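Local coordinates for protein Baccell_00856 (Bacteroides cellulosilyticus DSM 14838, PDB 5MVH) that is a beta-propeller glycoside hydrolase that probably acts as a rhamnosidase, hydrolysing glycosidic bonds of rhamnose, at residues Tyr102-Phe107 / Leu114-Ser119; Gly353-Leu358 / Asp373-Pro378. One frame throughout, in Å; residues are numbered along the deposited sequence.

Followed from the N terminus, the chain first makes contact 1, where residues 114-119 return on residues 102-107 after a six-residue loop and close a beta hairpin at one edge of the three-stranded sheet that begins with strand 93-97. More than 200 residues later comes contact 2, where residues 373-378 return on residues 353-358, closing a 14-residue span that holds the rest of strand 357-361 and most of strand 369-373. The two are in series, neither nested nor crossed, and do not touch: their centres lie 32 Å apart. Contact 1 joins strands 103-107 and 116-118; contact 2 joins the start of strand 357-361 to the exit of strand 369-373.

Contact 1 of 2, residues Tyr102-Phe107 / Leu114-Ser119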
ATOM      1  N   TYR A 102      18.344   4.251  -9.294  1.00 14.81           N
ATOM      2  CA  TYR A 102      18.609   2.911  -8.752  1.00 15.36           C
ATOM      3  C   TYR A 102      17.312   2.306  -8.218  1.00 15.24           C
ATOM      4  O   TYR A 102      16.536   2.988  -7.533  1.00 12.58           O
ATOM      5  CB  TYR A 102      19.634   2.938  -7.627  1.00 16.27           C
ATOM      6  CG  TYR A 102      21.044   3.314  -8.046  1.00 16.44           C
ATOM      7  CD1 TYR A 102      21.936   2.354  -8.480  1.00 16.28           C
ATOM      8  CD2 TYR A 102      21.487   4.633  -7.955  1.00 16.44           C
ATOM      9  CE1 TYR A 102      23.230   2.688  -8.852  1.00 17.03           C
ATOM     10  CE2 TYR A 102      22.781   4.972  -8.317  1.00 16.78           C
ATOM     11  CZ  TYR A 102      23.642   4.004  -8.762  1.00 17.45           C
ATOM     12  OH  TYR A 102      24.927   4.362  -9.124  1.00 17.83           O
ATOM     13  N   LEU A 103      17.098   1.031  -8.539  1.00 14.86           N
ATOM     14  CA  LEU A 103      15.985   0.270  -7.981  1.00 15.41           C
ATOM     15  C   LEU A 103      16.373  -0.271  -6.610  1.00 14.52           C
ATOM     16  O   LEU A 103      17.488  -0.748  -6.423  1.00 14.21           O
ATOM     17  CB  LEU A 103      15.607  -0.909  -8.883  1.00 16.48           C
ATOM     18  CG  LEU A 103      14.885  -0.668 -10.200  1.00 17.65           C
ATOM     19  CD1 LEU A 103      15.751   0.012 -11.265  1.00 19.03           C
ATOM     20  CD2 LEU A 103      14.415  -2.018 -10.697  1.00 18.04           C
ATOM     21  N   HIS A 104      15.447  -0.160  -5.655  1.00 12.94           N
ATOM     22  CA  HIS A 104      15.572  -0.754  -4.345  1.00 12.82           C
ATOM     23  C   HIS A 104      14.447  -1.796  -4.216  1.00 12.49           C
ATOM     24  O   HIS A 104      13.266  -1.491  -4.487  1.00 11.54           O
ATOM     25  CB  HIS A 104      15.423   0.331  -3.256  1.00 12.43           C
ATOM     26  CG  HIS A 104      16.489   1.379  -3.301  1.00 12.61           C
ATOM     27  ND1 HIS A 104      17.416   1.545  -2.299  1.00 12.63           N
ATOM     28  CD2 HIS A 104      16.753   2.342  -4.218  1.00 12.74           C
ATOM     29  CE1 HIS A 104      18.227   2.539  -2.614  1.00 13.47           C
ATOM     30  NE2 HIS A 104      17.839   3.048  -3.770  1.00 12.28           N
ATOM     31  N   LEU A 105      14.824  -2.998  -3.779  1.00 11.68           N
ATOM     32  CA  LEU A 105      13.930  -4.139  -3.701  1.00 12.05           C
ATOM     33  C   LEU A 105      13.999  -4.717  -2.322  1.00 11.69           C
ATOM     34  O   LEU A 105      15.076  -4.871  -1.754  1.00 11.72           O
ATOM     35  CB  LEU A 105      14.327  -5.231  -4.706  1.00 12.74           C
ATOM     36  CG  LEU A 105      13.726  -5.227  -6.107  1.00 13.36           C
ATOM     37  CD1 LEU A 105      12.237  -5.569  -6.082  1.00 13.70           C
ATOM     38  CD2 LEU A 105      13.968  -3.911  -6.852  1.00 13.85           C
ATOM     39  N   SER A 106      12.843  -5.012  -1.750  1.00 11.34           N
ATOM     40  CA  SER A 106      12.791  -5.749  -0.499  1.00 10.59           C
ATOM     41  C   SER A 106      11.641  -6.720  -0.604  1.00 11.28           C
ATOM     42  O   SER A 106      10.557  -6.368  -1.115  1.00 11.55           O
ATOM     43  CB  SER A 106      12.660  -4.815   0.698  1.00 10.30           C
ATOM     44  OG  SER A 106      12.756  -5.534   1.897  1.00  9.92           O
ATOM     45  N   PHE A 107      11.863  -7.955  -0.175  1.00 11.24           N
ATOM     46  CA  PHE A 107      10.960  -9.048  -0.564  1.00 12.05           C
ATOM     47  C   PHE A 107      11.037 -10.268   0.352  1.00 12.18           C
ATOM     48  O   PHE A 107      12.025 -10.463   1.098  1.00 11.98           O
ATOM     49  CB  PHE A 107      11.270  -9.498  -2.024  1.00 12.33           C
ATOM     50  CG  PHE A 107      12.740  -9.786  -2.268  1.00 12.63           C
ATOM     51  CD1 PHE A 107      13.631  -8.768  -2.618  1.00 12.97           C
ATOM     52  CD2 PHE A 107      13.239 -11.081  -2.137  1.00 13.06           C
ATOM     53  CE1 PHE A 107      14.991  -9.044  -2.814  1.00 13.12           C
ATOM     54  CE2 PHE A 107      14.575 -11.352  -2.353  1.00 13.26           C
ATOM     55  CZ  PHE A 107      15.457 -10.339  -2.665  1.00 12.75           C
ATOM     56  N   LEU A 114      15.871  -9.295   7.181  1.00 13.01           N
ATOM     57  CA  LEU A 114      15.701  -8.375   6.054  1.00 12.77           C
ATOM     58  C   LEU A 114      16.361  -8.870   4.759  1.00 13.27           C
ATOM     59  O   LEU A 114      17.564  -9.197   4.751  1.00 12.82           O
ATOM     60  CB  LEU A 114      16.276  -6.999   6.398  1.00 12.68           C
ATOM     61  CG  LEU A 114      16.133  -5.909   5.318  1.00 12.39           C
ATOM     62  CD1 LEU A 114      14.683  -5.498   5.163  1.00 12.42           C
ATOM     63  CD2 LEU A 114      17.012  -4.719   5.644  1.00 12.54           C
ATOM     64  N   ASN A 115      15.542  -8.922   3.703  1.00 12.67           N
ATOM     65  CA  ASN A 115      15.931  -9.157   2.329  1.00 12.74           C
ATOM     66  C   ASN A 115      15.814  -7.820   1.573  1.00 13.01           C
ATOM     67  O   ASN A 115      14.707  -7.348   1.290  1.00 11.56           O
ATOM     68  CB  ASN A 115      15.003 -10.176   1.679  1.00 13.15           C
ATOM     69  CG  ASN A 115      15.088 -11.561   2.327  1.00 13.65           C
ATOM     70  OD1 ASN A 115      16.187 -12.078   2.577  1.00 14.07           O
ATOM     71  ND2 ASN A 115      13.934 -12.163   2.595  1.00 12.53           N
ATOM     72  N   TYR A 116      16.970  -7.250   1.243  1.00 12.64           N
ATOM     73  CA  TYR A 116      17.079  -5.935   0.609  1.00 13.38           C
ATOM     74  C   TYR A 116      18.226  -5.929  -0.418  1.00 13.93           C
ATOM     75  O   TYR A 116      19.358  -6.322  -0.091  1.00 14.39           O
ATOM     76  CB  TYR A 116      17.242  -4.842   1.675  1.00 13.06           C
ATOM     77  CG  TYR A 116      17.651  -3.514   1.100  1.00 13.00           C
ATOM     78  CD1 TYR A 116      16.823  -2.844   0.205  1.00 12.89           C
ATOM     79  CD2 TYR A 116      18.879  -2.930   1.436  1.00 13.23           C
ATOM     80  CE1 TYR A 116      17.212  -1.628  -0.356  1.00 12.98           C
ATOM     81  CE2 TYR A 116      19.268  -1.703   0.894  1.00 12.80           C
ATOM     82  CZ  TYR A 116      18.429  -1.066   0.002  1.00 12.76           C
ATOM     83  OH  TYR A 116      18.835   0.133  -0.535  1.00 12.91           O
ATOM     84  N   CYS A 117      17.914  -5.461  -1.627  1.00 15.10           N
ATOM     85  CA  CYS A 117      18.842  -5.422  -2.779  1.00 17.14           C
ATOM     86  C   CYS A 117      18.689  -4.087  -3.499  1.00 15.85           C
ATOM     87  O   CYS A 117      17.579  -3.564  -3.585  1.00 15.07           O
ATOM     88  CB  CYS A 117      18.478  -6.546  -3.791  1.00 18.89           C
ATOM     89  SG  CYS A 117      18.631  -8.145  -2.998  1.00 31.24           S
ATOM     90  N   ARG A 118      19.786  -3.566  -4.043  1.00 15.44           N
ATOM     91  CA  ARG A 118      19.725  -2.418  -4.951  0.67 15.92           C
ATOM     92  C   ARG A 118      20.212  -2.852  -6.312  1.00 15.79           C
ATOM     93  O   ARG A 118      21.037  -3.755  -6.406  1.00 16.18           O
ATOM     94  CB  ARG A 118      20.590  -1.261  -4.453  0.67 16.91           C
ATOM     95  CG  ARG A 118      20.117  -0.607  -3.167  1.00 17.98           C
ATOM     96  CD  ARG A 118      21.131   0.407  -2.613  1.00 19.55           C
ATOM     97  NE  ARG A 118      22.324  -0.207  -2.042  1.00 21.25           N
ATOM     98  CZ  ARG A 118      23.408   0.451  -1.623  1.00 23.66           C
ATOM     99  NH1 ARG A 118      23.489   1.788  -1.689  1.00 24.39           N
ATOM    100  NH2 ARG A 118      24.440  -0.238  -1.124  1.00 24.37           N
ATOM    101  N   SER A 119      19.717  -2.195  -7.359  1.00 14.28           N
ATOM    102  CA  SER A 119      20.228  -2.459  -8.698  1.00 13.31           C
ATOM    103  C   SER A 119      21.688  -1.989  -8.749  1.00 13.56           C
ATOM    104  O   SER A 119      22.127  -1.127  -7.973  1.00 12.67           O
ATOM    105  CB  SER A 119      19.396  -1.786  -9.782  1.00 12.54           C
ATOM    106  OG  SER A 119      19.429  -0.368  -9.668  1.00 11.80           O
TER
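H104 and Y116 run side by side from neighbouring strands, point the same way and meet rim to rim. Their ring planes are only 21° apart, and H104 ND1 is hydrogen-bonded to Y116 OH at 2.7 Å. With CG anti to the backbone N (chi1 168°), the Y116 ring extends diagonally from its own partner S106 to the imidazole. R118 also runs alongside H104, but in the conformer given, one of two deposited, its CG lies over an imidazole face, 3.9 Å from the centroid of the H104 ring, a CH-pi contact, and its guanidinium goes on to a salt bridge with E131. Y116 OH is also bonded to W180 NE1, so a phenylalanine in place of Y116 would lack the hydroxyl and would probably leave both H104 ND1 and W180 NE1 without that partner.

These residues belong to a beta hairpin. The axes of strands 103-107 and 116-118 are antiparallel at 162° and approach to 4.7 Å, with L105 and C117 as a hydrogen-bonded pair; strand 93-97 completes the sheet, one of several that fit the blades of a beta-propeller.

On the face carrying L105 and C117, the sulfur meets a ring edge: C117 SG is 3.8 Å from F107 CE1, near the ring plane. N115 instead covers a face of that ring, its CB 4.2 Å from the F107 centroid and almost over the centre. The N115 amide reaches across to the opposite strand, ND2 donating to F107 O at 3.0 Å, in the carbonyl plane. N115 O is gripped by two donors from opposite faces of its plane, S106 OG at 2.7 Å and the longer-bonded F107 N. At the other end of the hairpin, S119 OG accepts L103 N at 2.9 Å and is also bonded to A121 O.

Contact 2 of 2, residues Gly353-Leu358 / Asp373-Pro378; sequences GSRVSL and DLTNFP
The backbones of 353-358 and 373-378 pair as strands only briefly. S357 and D373 form an antiparallel non-hydrogen-bonded pair, CA to CA 4.3 Å, and L374 N donates to V356 O at 2.7 Å, tilted 25° from the carbonyl plane. Beyond this a side chain takes over the backbone pairing: T375 OG1, between its own N and carbonyl carbon (chi1 60°), accepts V356 N at 3.0 Å and donates to F377 O at 2.9 Å, so one hydroxyl links the two segments and bonds within 373-378 as well. T375 CG2 meets V356 CG2 at 3.5 Å, the two side chains crossing at about a right angle.

Across the contact D373 divides its carboxylate between R355 and S357. OD2 takes R355 NH1 at 3.0 Å in a salt bridge, the guanidinium and carboxylate planes standing 87° apart; OD1 accepts S357 OG at 2.8 Å. Both donors come to the anti side of their oxygen, out of the carboxylate plane. From outside, R352 adds a second salt bridge at OD1. The extended R355 chain passes T375 O, and N376 CA lies over one guanidinium face, toward its rim.

Strand 357-361 runs between strands 342-347 and 369-373, L358 resting on F344 and I346; L374, with CD1 3.9 Å from L358 CB, packs against L423 and V425 of strand 418-425, and beyond L374 the chain leaves edge strand 369-373 on its way to helix 388-394.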
ATOM      1  N   GLY A 353     -18.930  -9.978  -9.251  1.00 17.25           N
ATOM      2  CA  GLY A 353     -18.207 -11.083  -9.860  1.00 16.20           C
ATOM      3  C   GLY A 353     -16.706 -11.088  -9.658  1.00 15.18           C
ATOM      4  O   GLY A 353     -15.978 -11.652 -10.461  1.00 14.69           O
ATOM      5  N   SER A 354     -16.226 -10.418  -8.615  1.00 14.50           N
ATOM      6  CA  SER A 354     -14.782 -10.347  -8.305  1.00 13.98           C
ATOM      7  C   SER A 354     -13.933  -9.793  -9.446  1.00 13.96           C
ATOM      8  O   SER A 354     -12.786 -10.185  -9.651  1.00 14.21           O
ATOM      9  CB  SER A 354     -14.297 -11.704  -7.821  1.00 14.41           C
ATOM     10  OG  SER A 354     -15.017 -12.080  -6.658  1.00 13.26           O
ATOM     11  N   ARG A 355     -14.501  -8.844 -10.173  1.00 14.78           N
ATOM     12  CA  ARG A 355     -13.786  -8.102 -11.191  1.00 16.33           C
ATOM     13  C   ARG A 355     -12.980  -7.008 -10.529  1.00 15.86           C
ATOM     14  O   ARG A 355     -13.135  -6.730  -9.336  1.00 15.33           O
ATOM     15  CB  ARG A 355     -14.768  -7.460 -12.175  1.00 18.88           C
ATOM     16  CG  ARG A 355     -15.579  -8.485 -12.945  1.00 20.05           C
ATOM     17  CD  ARG A 355     -16.752  -7.832 -13.630  1.00 23.53           C
ATOM     18  NE  ARG A 355     -17.407  -8.765 -14.532  1.00 27.00           N
ATOM     19  CZ  ARG A 355     -18.453  -8.464 -15.314  1.00 29.86           C
ATOM     20  NH1 ARG A 355     -18.986  -7.242 -15.324  1.00 29.99           N
ATOM     21  NH2 ARG A 355     -18.982  -9.406 -16.083  1.00 31.41           N
ATOM     22  N   VAL A 356     -12.135  -6.363 -11.328  1.00 15.38           N
ATOM     23  CA  VAL A 356     -11.547  -5.091 -10.936  1.00 14.78           C
ATOM     24  C   VAL A 356     -12.663  -4.070 -11.070  1.00 14.64           C
ATOM     25  O   VAL A 356     -13.243  -3.967 -12.141  1.00 14.23           O
ATOM     26  CB  VAL A 356     -10.386  -4.687 -11.862  1.00 15.01           C
ATOM     27  CG1 VAL A 356      -9.878  -3.284 -11.482  1.00 15.56           C
ATOM     28  CG2 VAL A 356      -9.287  -5.762 -11.803  1.00 15.20           C
ATOM     29  N   SER A 357     -12.942  -3.310 -10.008  1.00 13.74           N
ATOM     30  CA  SER A 357     -14.023  -2.322 -10.017  1.00 14.16           C
ATOM     31  C   SER A 357     -13.532  -0.948  -9.579  1.00 14.39           C
ATOM     32  O   SER A 357     -12.534  -0.822  -8.836  1.00 13.54           O
ATOM     33  CB  SER A 357     -15.154  -2.761  -9.113  1.00 13.91           C
ATOM     34  OG  SER A 357     -15.744  -3.939  -9.621  1.00 13.78           O
ATOM     35  N   LEU A 358     -14.241   0.058 -10.086  1.00 14.30           N
ATOM     36  CA  LEU A 358     -13.993   1.458  -9.819  1.00 13.39           C
ATOM     37  C   LEU A 358     -15.236   2.091  -9.215  1.00 13.69           C
ATOM     38  O   LEU A 358     -16.326   2.043  -9.810  1.00 12.89           O
ATOM     39  CB  LEU A 358     -13.624   2.209 -11.093  1.00 13.67           C
ATOM     40  CG  LEU A 358     -13.582   3.738 -11.020  1.00 13.95           C
ATOM     41  CD1 LEU A 358     -12.548   4.207 -10.022  1.00 14.00           C
ATOM     42  CD2 LEU A 358     -13.350   4.342 -12.406  1.00 14.42           C
ATOM     43  N   ASP A 373     -17.137  -1.554 -13.703  1.00 19.54           N
ATOM     44  CA  ASP A 373     -16.192  -2.673 -13.752  1.00 19.22           C
ATOM     45  C   ASP A 373     -15.132  -2.392 -14.785  1.00 18.59           C
ATOM     46  O   ASP A 373     -15.441  -1.933 -15.891  1.00 20.27           O
ATOM     47  CB  ASP A 373     -16.910  -3.995 -14.044  1.00 19.11           C
ATOM     48  CG  ASP A 373     -17.790  -4.442 -12.888  1.00 20.27           C
ATOM     49  OD1 ASP A 373     -17.501  -4.037 -11.735  1.00 18.99           O
ATOM     50  OD2 ASP A 373     -18.792  -5.176 -13.112  1.00 20.46           O
ATOM     51  N   LEU A 374     -13.878  -2.630 -14.411  1.00 17.21           N
ATOM     52  CA  LEU A 374     -12.729  -2.360 -15.310  1.00 17.52           C
ATOM     53  C   LEU A 374     -12.167  -3.575 -16.029  1.00 17.11           C
ATOM     54  O   LEU A 374     -11.383  -3.430 -16.976  1.00 17.64           O
ATOM     55  CB  LEU A 374     -11.645  -1.659 -14.507  1.00 17.49           C
ATOM     56  CG  LEU A 374     -12.092  -0.418 -13.731  1.00 17.13           C
ATOM     57  CD1 LEU A 374     -10.900   0.233 -13.059  1.00 17.44           C
ATOM     58  CD2 LEU A 374     -12.785   0.576 -14.652  1.00 17.48           C
ATOM     59  N   THR A 375     -12.545  -4.766 -15.574  1.00 17.23           N
ATOM     60  CA  THR A 375     -12.277  -6.026 -16.245  1.00 18.57           C
ATOM     61  C   THR A 375     -13.607  -6.752 -16.466  1.00 19.89           C
ATOM     62  O   THR A 375     -14.541  -6.603 -15.673  1.00 22.18           O
ATOM     63  CB  THR A 375     -11.329  -6.951 -15.435  1.00 17.56           C
ATOM     64  OG1 THR A 375     -11.896  -7.269 -14.153  1.00 16.66           O
ATOM     65  CG2 THR A 375      -9.998  -6.292 -15.223  1.00 18.00           C
ATOM     66  N   ASN A 376     -13.670  -7.559 -17.523  1.00 21.86           N
ATOM     67  CA  ASN A 376     -14.857  -8.374 -17.826  1.00 22.82           C
ATOM     68  C   ASN A 376     -14.718  -9.786 -17.280  1.00 23.27           C
ATOM     69  O   ASN A 376     -15.593 -10.628 -17.511  1.00 25.02           O
ATOM     70  CB  ASN A 376     -15.184  -8.383 -19.343  1.00 24.02           C
ATOM     71  CG  ASN A 376     -14.128  -9.080 -20.209  1.00 25.66           C
ATOM     72  OD1 ASN A 376     -13.234  -9.793 -19.730  1.00 26.10           O
ATOM     73  ND2 ASN A 376     -14.262  -8.904 -21.516  1.00 25.91           N
ATOM     74  N   PHE A 377     -13.607 -10.040 -16.577  1.00 20.76           N
ATOM     75  CA  PHE A 377     -13.272 -11.345 -16.057  1.00 21.10           C
ATOM     76  C   PHE A 377     -12.965 -11.194 -14.554  1.00 20.18           C
ATOM     77  O   PHE A 377     -12.562 -10.105 -14.128  1.00 19.35           O
ATOM     78  CB  PHE A 377     -12.079 -11.955 -16.838  1.00 20.91           C
ATOM     79  CG  PHE A 377     -10.808 -11.115 -16.817  1.00 21.13           C
ATOM     80  CD1 PHE A 377      -9.899 -11.204 -15.754  1.00 21.96           C
ATOM     81  CD2 PHE A 377     -10.513 -10.246 -17.859  1.00 21.32           C
ATOM     82  CE1 PHE A 377      -8.731 -10.432 -15.726  1.00 22.22           C
ATOM     83  CE2 PHE A 377      -9.350  -9.470 -17.847  1.00 22.09           C
ATOM     84  CZ  PHE A 377      -8.449  -9.565 -16.776  1.00 22.32           C
ATOM     85  N   PRO A 378     -13.164 -12.268 -13.764  1.00 19.45           N
ATOM     86  CA  PRO A 378     -12.826 -12.279 -12.344  1.00 18.93           C
ATOM     87  C   PRO A 378     -11.314 -12.328 -12.049  1.00 18.60           C
ATOM     88  O   PRO A 378     -10.527 -12.953 -12.793  1.00 18.89           O
ATOM     89  CB  PRO A 378     -13.506 -13.559 -11.850  1.00 19.65           C
ATOM     90  CG  PRO A 378     -13.400 -14.474 -13.018  1.00 20.09           C
ATOM     91  CD  PRO A 378     -13.724 -13.572 -14.176  1.00 19.81           C
TER